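Local coordinates for aldehyde dehydrogenase (Staphylococcus aureus, PDB 6K10), which oxidises the carotenoid aldehyde 4,4'-diaponeurosporen-4-al to 4,4'-diaponeurosporenoic acid, an NAD-dependent step in the biosynthesis of the pigment staphyloxanthin, at residues V214-G219 against A416-Y422; K39-I44 against L160-F165; F101-S105 against Y437-S441; L59-E65 against T245-Q249. The protein carries 1 engineered substitution. One frame throughout, in Å; residues are numbered along the deposited sequence.

Contacts 1 and 4 lie closest to the active site. Contact 1 carries Glu217, predicted to be catalytic. Its Gly219 lies about 5 Å from the side chain of Ser251, the engineered residue at the other predicted active-site position, while Gln249 of contact 4 has its side chain about 9 Å from that of Ser251. The centres of these two contacts are 23 Å apart. Contact 3 sits on the same sheet as contact 1, but at its far extension, with centres 37 Å apart. Contact 2, 27 Å from contact 1 between centres, packs two helices away from the annotated sites. Contacts 1, 3 and 4 all touch the second subunit; contact 2 does not.

Contact 1: V214-G219 against A416-Y422; sequences VTLEMG and ASGMGRY
Leu216 and Met419 form an antiparallel hydrogen-bonded pair: Leu216 N donates to Met419 O at 2.8 Å and Met419 N to Leu216 O at 2.9 Å. Farther along, Met218 N reaches Ser417 O at 2.9 Å. A water donates to both Leu216 O and Gly420 O, adding a bridge beside the direct bond from Met419 N. Gly418, with phi at 138°, brings its CA within 3.1 Å of Leu216 O, a closeness that suits a residue without a side chain. Strand 418-419 joins strand 214-217 at the margin of the Rossmann-like coenzyme-binding sheet, and Glu217, the predicted active-site glutamate, stands at the end of strand 214-217. Bent at chi2 (-85°), Glu217 brings OE2 in plane to the CD1-CE1 edge of the Tyr422 ring, 3.3 Å from both carbons, with the carboxylate turned steeply, 67°, to the ring; Phe192 meets the same ring edge-to-face. Leu216 and Met419 lie alongside each other on the opposite face, CG to CG 4.1 Å, while flexible Met419 carries SD to 4.1 Å from Val214 CG2. Met218 folds CE to 3.6 Å from Gly418 CA, and Leu211 of the second subunit packs on both methionines.

Contact 2: K39-I44 against L160-F165; sequences KLSKAI and LINETF
Ala43 puts its small CB into the hollow between Leu160 and Thr164, one turn apart on the facing segment. That methyl lies 3.3 Å from Thr164 OG1 and only 3.2 Å from Leu160 CD2, tighter than usual for two carbons, so the latter detail is doubtful; a side chain no larger than alanine's suits so shallow a recess. Thr164 answers with a bump of its own. Its OG1 donates to Leu160 O one turn back at 2.6 Å, satisfying the hydroxyl within its own segment. OG1 stands beside the backbone N (chi1 -50°), which leaves CG2 anti to N and turned toward Lys39 CB at 3.8 Å. The same methyl sits over the centre of one face of the Phe165 ring. Helix 151-164 is the crossover of a beta-alpha-beta unit joining parallel strands 141-145 and 170-172, and helix 30-46 packs on it; segments 39-44 and 160-164 run at 128° to each other, their axes 10.2 Å apart at closest approach. Leu40 wedges against Phe165 and Leu160: its CB meets the Phe165 ring in plane at the edge, and CD1 lies 4.0 Å from Phe165 CE2 and 4.4 Å from Leu160 CD1. Phe129 and Ile78 press on Leu40 from neighbouring helices. The long Lys39 chain runs by Phe165 in the opposite sense, its bend at chi3 (62°) laying CE 3.4 Å from Thr164 O, while its NZ bonds to Gln36.

Contact 3: F101-S105 against Y437-S441; sequences FPTKS and YIFKS. With EDO (1,2-ethanediol), chain B.
Lys104 and Phe439 pair as antiparallel hydrogen-bonded neighbours. Lys104 N donates to Phe439 O at 2.8 Å, and Phe439 N returns a bond to Lys104 O at 2.9 Å. Lys104 O also takes a CA-H contact from Ile438 CA at 3.1 Å. On the face carrying Ser105 and Ile438, the branched side chains interlock: Thr103 holds OG1 beside its backbone N (chi1 -53°), which puts CG2 against Ile438, 3.5 Å from Ile438 CB. Beta-branched residues such as these suit an extended backbone. The threonine's other branch, OG1, touches Lys440 CD at 3.5 Å, and the Pro102 ring adds a looser apolar contact to the aliphatic part of that lysine. An ethanediol, probably from the crystallisation liquor, bonds to Ser441 OG through O2 (3.2 Å) and places O1 3.3 Å from Phe439 CZ.

Beyond this shell, Thr103 OG1 is held by Leu100 O next to the cis Phe101-Pro102 turn, and Ser105 OG by Thr96 and by Asn406 of the second subunit. Residues 437-439 also pair in parallel with a strand of that subunit, so this arm is consistent with the oligomerisation domain of aldehyde dehydrogenases. With Phe439 bonded on one edge to its own chain and its strand laddered to the second subunit, backbone bonding, indifferent to side-chain identity, carries the sheet across the dimer.

Contact 4: L59-E65 against T245-Q249; sequences LGKNKVE and TNAGQ
Glu65 and Asn246 supply the first kind of contact, hydrogen bonds that are all weak across the two segments. The glutamate carboxylate spans Asn246 N, with OE1 at 3.3 Å on a fairly straight line (166°) and OE2 at 3.0 Å but bent (126°). Bent at chi3 (-62°), Lys61 brings NZ to Asn246 OD1 at 3.3 Å; its stronger partner is Glu70, and Tyr123 adds a cation-pi contact. Waters supplement these links: one joins Leu59 O to Asn246 OD1, another Glu65 OE1 to Thr245 OG1, which is also hydrogen-bonded to Phe241 O. Internal bonds shape each side. Asn62 is the N-cap of helix 63-89, its OD1 accepting from Glu65 N at 2.8 Å. In the facing loop, Asn246 ND2 bonds Gln249 O at 2.9 Å, while Gln249 N and NE2 grip Asn246 O from opposite faces of its plane. Asn246 ND2 also bonds Asn122 O, and Gln249 NE2 Arg291 O. Packing is slight: Thr245 CG2 lies 3.6 Å from Glu65 CD. The loop leads directly to the engineered Ser251. Amide side chains suit it, since each can donate and accept. Lys61 may polarise the Asn246 amide slightly, though its salt bridge to Glu70 would temper the effect.

Contact 1: V214-G219 against A416-Y422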
loop_
_atom_site.group_PDB
_atom_site.type_symbol
_atom_site.label_atom_id
_atom_site.label_comp_id
_atom_site.label_asym_id
_atom_site.label_seq_id
_atom_site.Cartn_x
_atom_site.Cartn_y
_atom_site.Cartn_z
ATOM N N VAL A 214 1.505 -0.359 -7.264
ATOM C CA VAL A 214 2.487 0.687 -7.510
ATOM C C VAL A 214 2.809 1.445 -6.233
ATOM O O VAL A 214 2.044 1.458 -5.266
ATOM C CB VAL A 214 2.025 1.712 -8.569
ATOM C CG1 VAL A 214 1.557 1.025 -9.840
ATOM C CG2 VAL A 214 0.954 2.608 -7.982
ATOM N N THR A 215 3.970 2.089 -6.258
ATOM C CA THR A 215 4.293 3.203 -5.383
ATOM C C THR A 215 4.614 4.398 -6.266
ATOM O O THR A 215 5.415 4.286 -7.199
ATOM C CB THR A 215 5.473 2.874 -4.463
ATOM O OG1 THR A 215 5.036 1.986 -3.426
ATOM C CG2 THR A 215 6.028 4.143 -3.833
ATOM N N LEU A 216 3.970 5.528 -5.992
ATOM C CA LEU A 216 4.153 6.746 -6.772
ATOM C C LEU A 216 4.650 7.857 -5.858
ATOM O O LEU A 216 3.981 8.205 -4.880
ATOM C CB LEU A 216 2.850 7.164 -7.459
ATOM C CG LEU A 216 2.099 6.117 -8.282
ATOM C CD1 LEU A 216 0.761 6.682 -8.737
ATOM C CD2 LEU A 216 2.918 5.634 -9.475
ATOM N N GLU A 217 5.819 8.405 -6.178
ATOM C CA GLU A 217 6.386 9.566 -5.498
ATOM C C GLU A 217 6.294 10.732 -6.469
ATOM O O GLU A 217 7.067 10.799 -7.429
ATOM C CB GLU A 217 7.840 9.307 -5.084
ATOM C CG GLU A 217 8.028 8.177 -4.087
ATOM C CD GLU A 217 7.845 8.611 -2.643
ATOM O OE1 GLU A 217 7.755 9.830 -2.390
ATOM O OE2 GLU A 217 7.785 7.732 -1.753
ATOM N N MET A 218 5.341 11.630 -6.244
ATOM C CA MET A 218 5.132 12.687 -7.227
ATOM C C MET A 218 5.398 14.071 -6.635
ATOM O O MET A 218 6.380 14.248 -5.903
ATOM C CB MET A 218 3.731 12.564 -7.831
ATOM C CG MET A 218 3.592 11.269 -8.648
ATOM S SD MET A 218 1.964 10.807 -9.271
ATOM C CE MET A 218 1.008 10.675 -7.766
ATOM N N GLY A 219 4.565 15.059 -6.960
ATOM C CA GLY A 219 4.951 16.436 -6.756
ATOM C C GLY A 219 3.838 17.279 -6.151
ATOM O O GLY A 219 2.961 16.791 -5.434
ATOM N N ALA A 416 -2.445 13.935 -4.404
ATOM C CA ALA A 416 -1.751 14.245 -5.649
ATOM C C ALA A 416 -0.239 14.084 -5.542
ATOM O O ALA A 416 0.419 13.858 -6.562
ATOM C CB ALA A 416 -2.087 15.666 -6.100
ATOM N N SER A 417 0.329 14.194 -4.341
ATOM C CA SER A 417 1.773 14.067 -4.199
ATOM C C SER A 417 2.246 12.619 -4.178
ATOM O O SER A 417 3.459 12.384 -4.181
ATOM C CB SER A 417 2.255 14.784 -2.935
ATOM O OG SER A 417 1.634 14.274 -1.769
ATOM N N GLY A 418 1.335 11.649 -4.157
ATOM C CA GLY A 418 1.747 10.268 -4.300
ATOM C C GLY A 418 1.069 9.269 -3.387
ATOM O O GLY A 418 0.215 9.627 -2.569
ATOM N N MET A 419 1.445 8.000 -3.538
ATOM C CA MET A 419 0.945 6.906 -2.719
ATOM C C MET A 419 2.077 5.913 -2.506
ATOM O O MET A 419 2.881 5.673 -3.411
ATOM C CB MET A 419 -0.263 6.215 -3.372
ATOM C CG MET A 419 0.023 5.641 -4.746
ATOM S SD MET A 419 -1.425 4.901 -5.520
ATOM C CE MET A 419 -2.362 6.367 -5.944
ATOM N N GLY A 420 2.147 5.345 -1.309
ATOM C CA GLY A 420 3.251 4.488 -0.935
ATOM C C GLY A 420 4.383 5.273 -0.294
ATOM O O GLY A 420 4.361 6.500 -0.205
ATOM N N ARG A 421 5.400 4.538 0.156
ATOM C CA ARG A 421 6.485 5.136 0.926
ATOM C C ARG A 421 7.698 4.219 0.907
ATOM O O ARG A 421 7.590 3.034 0.598
ATOM C CB ARG A 421 6.040 5.410 2.363
ATOM C CG ARG A 421 5.950 4.150 3.212
ATOM C CD ARG A 421 4.523 3.835 3.614
ATOM N NE ARG A 421 4.450 2.687 4.516
ATOM C CZ ARG A 421 4.011 2.759 5.767
ATOM N NH1 ARG A 421 3.976 1.673 6.528
ATOM N NH2 ARG A 421 3.614 3.925 6.260
ATOM N N TYR A 422 8.858 4.782 1.241
ATOM C CA TYR A 422 10.090 3.996 1.313
ATOM C C TYR A 422 11.089 4.714 2.217
ATOM O O TYR A 422 10.714 5.600 2.990
ATOM C CB TYR A 422 10.651 3.699 -0.087
ATOM C CG TYR A 422 11.247 4.869 -0.850
ATOM C CD1 TYR A 422 10.482 5.979 -1.186
ATOM C CD2 TYR A 422 12.575 4.845 -1.270
ATOM C CE1 TYR A 422 11.024 7.039 -1.901
ATOM C CE2 TYR A 422 13.126 5.900 -1.984
ATOM C CZ TYR A 422 12.348 6.994 -2.296
ATOM O OH TYR A 422 12.893 8.042 -3.005
HETATM O O HOH W 1 4.732 8.530 -2.158
#

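Contact 2: K39-I44 against L160-F165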
loop_
_atom_site.group_PDB
_atom_site.type_symbol
_atom_site.label_atom_id
_atom_site.label_comp_id
_atom_site.label_asym_id
_atom_site.label_seq_id
_atom_site.Cartn_x
_atom_site.Cartn_y
_atom_site.Cartn_z
ATOM N N LYS A 39 27.987 -6.799 -3.299
ATOM C CA LYS A 39 28.471 -6.465 -4.633
ATOM C C LYS A 39 28.024 -5.068 -5.042
ATOM O O LYS A 39 28.796 -4.318 -5.647
ATOM C CB LYS A 39 27.987 -7.510 -5.639
ATOM C CG LYS A 39 28.629 -8.880 -5.461
ATOM C CD LYS A 39 27.809 -9.963 -6.141
ATOM C CE LYS A 39 27.719 -9.731 -7.640
ATOM N NZ LYS A 39 26.808 -10.713 -8.295
ATOM N N LEU A 40 26.787 -4.697 -4.706
ATOM C CA LEU A 40 26.302 -3.355 -5.010
ATOM C C LEU A 40 27.147 -2.294 -4.314
ATOM O O LEU A 40 27.515 -1.279 -4.918
ATOM C CB LEU A 40 24.836 -3.221 -4.597
ATOM C CG LEU A 40 24.145 -1.918 -5.005
ATOM C CD1 LEU A 40 24.159 -1.760 -6.517
ATOM C CD2 LEU A 40 22.723 -1.870 -4.467
ATOM N N SER A 41 27.459 -2.514 -3.036
ATOM C CA SER A 41 28.281 -1.565 -2.291
ATOM C C SER A 41 29.684 -1.470 -2.877
ATOM O O SER A 41 30.197 -0.370 -3.115
ATOM C CB SER A 41 28.340 -1.977 -0.821
ATOM O OG SER A 41 29.103 -1.052 -0.071
ATOM N N LYS A 42 30.328 -2.621 -3.092
ATOM C CA LYS A 42 31.646 -2.642 -3.717
ATOM C C LYS A 42 31.626 -1.938 -5.065
ATOM O O LYS A 42 32.565 -1.214 -5.419
ATOM C CB LYS A 42 32.113 -4.090 -3.879
ATOM C CG LYS A 42 33.152 -4.300 -4.969
ATOM C CD LYS A 42 33.595 -5.753 -5.041
ATOM C CE LYS A 42 34.182 -6.085 -6.405
ATOM N NZ LYS A 42 34.572 -7.519 -6.499
ATOM N N ALA A 43 30.549 -2.128 -5.820
ATOM C CA ALA A 43 30.458 -1.561 -7.156
ATOM C C ALA A 43 30.342 -0.038 -7.113
ATOM O O ALA A 43 30.982 0.659 -7.908
ATOM C CB ALA A 43 29.273 -2.198 -7.875
ATOM N N ILE A 44 29.541 0.495 -6.186
ATOM C CA ILE A 44 29.398 1.945 -6.067
ATOM C C ILE A 44 30.722 2.581 -5.658
ATOM O O ILE A 44 31.093 3.654 -6.151
ATOM C CB ILE A 44 28.269 2.289 -5.076
ATOM C CG1 ILE A 44 26.925 1.818 -5.632
ATOM C CG2 ILE A 44 28.236 3.787 -4.776
ATOM C CD1 ILE A 44 25.777 1.964 -4.665
ATOM N N LEU A 160 27.808 0.394 -14.273
ATOM C CA LEU A 160 27.946 -0.187 -12.943
ATOM C C LEU A 160 27.124 -1.462 -12.805
ATOM O O LEU A 160 27.628 -2.501 -12.362
ATOM C CB LEU A 160 27.526 0.855 -11.902
ATOM C CG LEU A 160 27.738 0.562 -10.423
ATOM C CD1 LEU A 160 26.620 -0.270 -9.793
ATOM C CD2 LEU A 160 29.034 -0.170 -10.372
ATOM N N ILE A 161 25.850 -1.396 -13.185
ATOM C CA ILE A 161 24.956 -2.537 -13.013
ATOM C C ILE A 161 25.389 -3.696 -13.901
ATOM O O ILE A 161 25.497 -4.841 -13.447
ATOM C CB ILE A 161 23.503 -2.120 -13.297
ATOM C CG1 ILE A 161 22.995 -1.178 -12.200
ATOM C CG2 ILE A 161 22.615 -3.344 -13.442
ATOM C CD1 ILE A 161 22.900 -1.822 -10.833
ATOM N N ASN A 162 25.648 -3.416 -15.182
ATOM C CA ASN A 162 25.942 -4.487 -16.131
ATOM C C ASN A 162 27.252 -5.195 -15.812
ATOM O O ASN A 162 27.393 -6.392 -16.090
ATOM C CB ASN A 162 25.979 -3.936 -17.557
ATOM C CG ASN A 162 24.596 -3.659 -18.108
ATOM O OD1 ASN A 162 24.441 -2.928 -19.086
ATOM N ND2 ASN A 162 23.580 -4.249 -17.486
ATOM N N GLU A 163 28.222 -4.487 -15.246
ATOM C CA GLU A 163 29.495 -5.108 -14.920
ATOM C C GLU A 163 29.487 -5.768 -13.546
ATOM O O GLU A 163 30.479 -6.408 -13.178
ATOM C CB GLU A 163 30.616 -4.070 -15.024
ATOM C CG GLU A 163 30.695 -3.467 -16.426
ATOM C CD GLU A 163 32.011 -2.782 -16.725
ATOM O OE1 GLU A 163 33.072 -3.322 -16.351
ATOM O OE2 GLU A 163 31.978 -1.705 -17.358
ATOM N N THR A 164 28.386 -5.658 -12.804
ATOM C CA THR A 164 28.255 -6.254 -11.480
ATOM C C THR A 164 27.245 -7.392 -11.416
ATOM O O THR A 164 27.496 -8.387 -10.734
ATOM C CB THR A 164 27.866 -5.181 -10.454
ATOM O OG1 THR A 164 28.749 -4.058 -10.575
ATOM C CG2 THR A 164 27.960 -5.732 -9.040
ATOM N N PHE A 165 26.111 -7.284 -12.110
ATOM C CA PHE A 165 25.046 -8.273 -12.030
ATOM C C PHE A 165 24.704 -8.815 -13.412
ATOM O O PHE A 165 24.942 -8.166 -14.434
ATOM C CB PHE A 165 23.771 -7.681 -11.410
ATOM C CG PHE A 165 23.984 -7.024 -10.080
ATOM C CD1 PHE A 165 24.135 -7.783 -8.932
ATOM C CD2 PHE A 165 24.013 -5.643 -9.974
ATOM C CE1 PHE A 165 24.324 -7.176 -7.707
ATOM C CE2 PHE A 165 24.203 -5.031 -8.752
ATOM C CZ PHE A 165 24.358 -5.798 -7.616
#

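Contact 3: F101-S105 against Y437-S441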
loop_
_atom_site.group_PDB
_atom_site.type_symbol
_atom_site.label_atom_id
_atom_site.label_comp_id
_atom_site.label_asym_id
_atom_site.label_seq_id
_atom_site.Cartn_x
_atom_site.Cartn_y
_atom_site.Cartn_z
ATOM N N PHE A 101 -6.505 -21.264 19.828
ATOM C CA PHE A 101 -5.595 -22.321 20.267
ATOM C C PHE A 101 -6.202 -23.678 19.908
ATOM O O PHE A 101 -7.405 -23.877 20.080
ATOM C CB PHE A 101 -5.336 -22.207 21.776
ATOM C CG PHE A 101 -4.321 -23.181 22.300
ATOM C CD1 PHE A 101 -4.687 -24.467 22.659
ATOM C CD2 PHE A 101 -2.994 -22.806 22.433
ATOM C CE1 PHE A 101 -3.747 -25.363 23.134
ATOM C CE2 PHE A 101 -2.051 -23.697 22.911
ATOM C CZ PHE A 101 -2.429 -24.976 23.262
ATOM N N PRO A 102 -5.383 -24.628 19.419
ATOM C CA PRO A 102 -3.920 -24.696 19.293
ATOM C C PRO A 102 -3.306 -24.109 18.019
ATOM O O PRO A 102 -2.195 -24.504 17.661
ATOM C CB PRO A 102 -3.663 -26.201 19.325
ATOM C CG PRO A 102 -4.850 -26.765 18.617
ATOM C CD PRO A 102 -6.018 -25.889 18.994
ATOM N N THR A 103 -3.997 -23.192 17.350
ATOM C CA THR A 103 -3.457 -22.617 16.124
ATOM C C THR A 103 -2.204 -21.794 16.414
ATOM O O THR A 103 -2.127 -21.080 17.416
ATOM C CB THR A 103 -4.514 -21.746 15.443
ATOM O OG1 THR A 103 -5.718 -22.505 15.267
ATOM C CG2 THR A 103 -4.028 -21.261 14.092
ATOM N N LYS A 104 -1.212 -21.919 15.533
ATOM C CA LYS A 104 -0.017 -21.087 15.541
ATOM C C LYS A 104 -0.071 -20.162 14.334
ATOM O O LYS A 104 -0.428 -20.592 13.235
ATOM C CB LYS A 104 1.260 -21.935 15.483
ATOM C CG LYS A 104 1.410 -22.964 16.594
ATOM C CD LYS A 104 1.009 -22.418 17.953
ATOM C CE LYS A 104 0.855 -23.546 18.961
ATOM N NZ LYS A 104 0.156 -23.099 20.196
ATOM N N SER A 105 0.286 -18.894 14.529
ATOM C CA SER A 105 0.143 -17.877 13.494
ATOM C C SER A 105 1.504 -17.317 13.103
ATOM O O SER A 105 2.366 -17.101 13.958
ATOM C CB SER A 105 -0.786 -16.751 13.955
ATOM O OG SER A 105 -2.054 -17.261 14.334
ATOM N N TYR A 437 0.017 -16.964 7.446
ATOM C CA TYR A 437 -0.389 -18.358 7.408
ATOM C C TYR A 437 -0.420 -18.920 8.820
ATOM O O TYR A 437 0.267 -18.431 9.721
ATOM C CB TYR A 437 0.511 -19.202 6.496
ATOM C CG TYR A 437 1.915 -19.449 6.997
ATOM C CD1 TYR A 437 2.951 -18.581 6.676
ATOM C CD2 TYR A 437 2.211 -20.568 7.765
ATOM C CE1 TYR A 437 4.239 -18.812 7.122
ATOM C CE2 TYR A 437 3.493 -20.806 8.217
ATOM C CZ TYR A 437 4.503 -19.927 7.892
ATOM O OH TYR A 437 5.781 -20.169 8.342
ATOM N N ILE A 438 -1.249 -19.943 9.003
ATOM C CA ILE A 438 -1.397 -20.597 10.290
ATOM C C ILE A 438 -0.988 -22.055 10.157
ATOM O O ILE A 438 -0.862 -22.600 9.057
ATOM C CB ILE A 438 -2.834 -20.494 10.841
ATOM C CG1 ILE A 438 -3.827 -21.119 9.862
ATOM C CG2 ILE A 438 -3.195 -19.052 11.128
ATOM C CD1 ILE A 438 -5.201 -21.358 10.443
ATOM N N PHE A 439 -0.771 -22.679 11.308
ATOM C CA PHE A 439 -0.584 -24.116 11.421
ATOM C C PHE A 439 -1.465 -24.611 12.556
ATOM O O PHE A 439 -1.516 -23.993 13.624
ATOM C CB PHE A 439 0.889 -24.479 11.687
ATOM C CG PHE A 439 1.102 -25.921 12.061
ATOM C CD1 PHE A 439 1.310 -26.881 11.083
ATOM C CD2 PHE A 439 1.105 -26.317 13.391
ATOM C CE1 PHE A 439 1.508 -28.207 11.422
ATOM C CE2 PHE A 439 1.299 -27.642 13.736
ATOM C CZ PHE A 439 1.502 -28.587 12.751
ATOM N N LYS A 440 -2.170 -25.715 12.323
ATOM C CA LYS A 440 -2.935 -26.358 13.385
ATOM C C LYS A 440 -2.663 -27.851 13.344
ATOM O O LYS A 440 -2.891 -28.498 12.317
ATOM C CB LYS A 440 -4.437 -26.074 13.265
ATOM C CG LYS A 440 -5.220 -26.552 14.480
ATOM C CD LYS A 440 -6.533 -25.808 14.655
ATOM C CE LYS A 440 -7.618 -26.352 13.748
ATOM N NZ LYS A 440 -8.913 -25.651 13.972
ATOM N N SER A 441 -2.172 -28.386 14.459
ATOM C CA SER A 441 -1.812 -29.795 14.528
ATOM C C SER A 441 -3.014 -30.683 14.230
ATOM O O SER A 441 -4.126 -30.431 14.700
ATOM C CB SER A 441 -1.249 -30.125 15.912
ATOM O OG SER A 441 -1.128 -31.526 16.092
HETATM C C1 EDO B . 0.335 -32.154 13.108
HETATM O O1 EDO B . 0.098 -31.404 11.912
HETATM C C2 EDO B . 1.791 -32.020 13.529
HETATM O O2 EDO B . 1.838 -31.768 14.937
#

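Contact 4: L59-E65 against T245-Q249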
loop_
_atom_site.group_PDB
_atom_site.type_symbol
_atom_site.label_atom_id
_atom_site.label_comp_id
_atom_site.label_asym_id
_atom_site.label_seq_id
_atom_site.Cartn_x
_atom_site.Cartn_y
_atom_site.Cartn_z
ATOM N N LEU A 59 24.366 18.010 -13.537
ATOM C CA LEU A 59 23.573 18.820 -12.618
ATOM C C LEU A 59 24.386 19.902 -11.917
ATOM O O LEU A 59 23.846 20.601 -11.050
ATOM C CB LEU A 59 22.900 17.924 -11.574
ATOM C CG LEU A 59 21.757 17.031 -12.061
ATOM C CD1 LEU A 59 21.365 16.024 -10.991
ATOM C CD2 LEU A 59 20.561 17.875 -12.463
ATOM N N GLY A 60 25.662 20.061 -12.261
ATOM C CA GLY A 60 26.509 20.996 -11.538
ATOM C C GLY A 60 26.637 20.673 -10.067
ATOM O O GLY A 60 26.889 21.572 -9.258
ATOM N N LYS A 61 26.472 19.405 -9.700
ATOM C CA LYS A 61 26.398 19.016 -8.298
ATOM C C LYS A 61 27.798 18.870 -7.718
ATOM O O LYS A 61 28.583 18.027 -8.168
ATOM C CB LYS A 61 25.611 17.716 -8.156
ATOM C CG LYS A 61 25.159 17.424 -6.735
ATOM C CD LYS A 61 24.177 16.265 -6.701
ATOM C CE LYS A 61 22.921 16.590 -7.496
ATOM N NZ LYS A 61 21.706 15.926 -6.938
ATOM N N ASN A 62 28.106 19.690 -6.715
ATOM C CA ASN A 62 29.392 19.622 -6.041
ATOM C C ASN A 62 29.506 18.330 -5.234
ATOM O O ASN A 62 28.510 17.716 -4.847
ATOM C CB ASN A 62 29.584 20.844 -5.140
ATOM C CG ASN A 62 28.672 20.832 -3.927
ATOM O OD1 ASN A 62 28.953 20.169 -2.929
ATOM N ND2 ASN A 62 27.570 21.572 -4.008
ATOM N N LYS A 63 30.752 17.922 -4.976
ATOM C CA LYS A 63 30.992 16.592 -4.425
ATOM C C LYS A 63 30.482 16.450 -2.994
ATOM O O LYS A 63 30.112 15.345 -2.584
ATOM C CB LYS A 63 32.481 16.252 -4.506
ATOM C CG LYS A 63 33.388 17.164 -3.707
ATOM C CD LYS A 63 34.845 16.919 -4.069
ATOM N N VAL A 64 30.457 17.535 -2.218
ATOM C CA VAL A 64 29.897 17.456 -0.869
ATOM C C VAL A 64 28.404 17.164 -0.941
ATOM O O VAL A 64 27.897 16.240 -0.292
ATOM C CB VAL A 64 30.181 18.749 -0.087
ATOM C CG1 VAL A 64 29.460 18.726 1.256
ATOM C CG2 VAL A 64 31.678 18.930 0.110
ATOM N N GLU A 65 27.680 17.948 -1.740
ATOM C CA GLU A 65 26.248 17.727 -1.899
ATOM C C GLU A 65 25.965 16.374 -2.538
ATOM O O GLU A 65 25.026 15.675 -2.142
ATOM C CB GLU A 65 25.646 18.854 -2.738
ATOM C CG GLU A 65 24.207 19.186 -2.406
ATOM C CD GLU A 65 23.617 20.190 -3.374
ATOM O OE1 GLU A 65 23.650 21.401 -3.069
ATOM O OE2 GLU A 65 23.125 19.768 -4.440
ATOM N N THR A 245 19.706 23.834 -2.034
ATOM C CA THR A 245 20.325 22.557 -2.354
ATOM C C THR A 245 19.800 22.063 -3.699
ATOM O O THR A 245 18.599 22.134 -3.974
ATOM C CB THR A 245 20.021 21.533 -1.255
ATOM O OG1 THR A 245 20.732 21.882 -0.060
ATOM C CG2 THR A 245 20.417 20.126 -1.689
ATOM N N ASN A 246 20.714 21.584 -4.546
ATOM C CA ASN A 246 20.387 21.078 -5.884
ATOM C C ASN A 246 19.697 22.138 -6.740
ATOM O O ASN A 246 18.926 21.810 -7.646
ATOM C CB ASN A 246 19.529 19.810 -5.810
ATOM C CG ASN A 246 19.661 18.943 -7.051
ATOM O OD1 ASN A 246 20.685 18.967 -7.735
ATOM N ND2 ASN A 246 18.619 18.175 -7.347
ATOM N N ALA A 247 19.973 23.412 -6.456
ATOM C CA ALA A 247 19.392 24.539 -7.187
ATOM C C ALA A 247 17.865 24.472 -7.200
ATOM O O ALA A 247 17.214 24.834 -8.180
ATOM C CB ALA A 247 19.944 24.618 -8.613
ATOM N N GLY A 248 17.286 23.995 -6.101
ATOM C CA GLY A 248 15.844 23.939 -5.972
ATOM C C GLY A 248 15.170 22.763 -6.642
ATOM O O GLY A 248 13.939 22.665 -6.584
ATOM N N GLN A 249 15.929 21.864 -7.261
ATOM C CA GLN A 249 15.353 20.746 -8.006
ATOM C C GLN A 249 15.125 19.565 -7.058
ATOM O O GLN A 249 15.770 18.518 -7.129
ATOM C CB GLN A 249 16.255 20.389 -9.181
ATOM C CG GLN A 249 16.501 21.592 -10.090
ATOM C CD GLN A 249 17.594 21.366 -11.114
ATOM O OE1 GLN A 249 17.325 21.259 -12.311
ATOM N NE2 GLN A 249 18.838 21.312 -10.651
HETATM O O HOH W 2 22.631 20.670 -8.717
HETATM O O HOH W 3 22.910 23.734 -4.993
HETATM O O HOH W 4 23.345 22.279 -0.611
#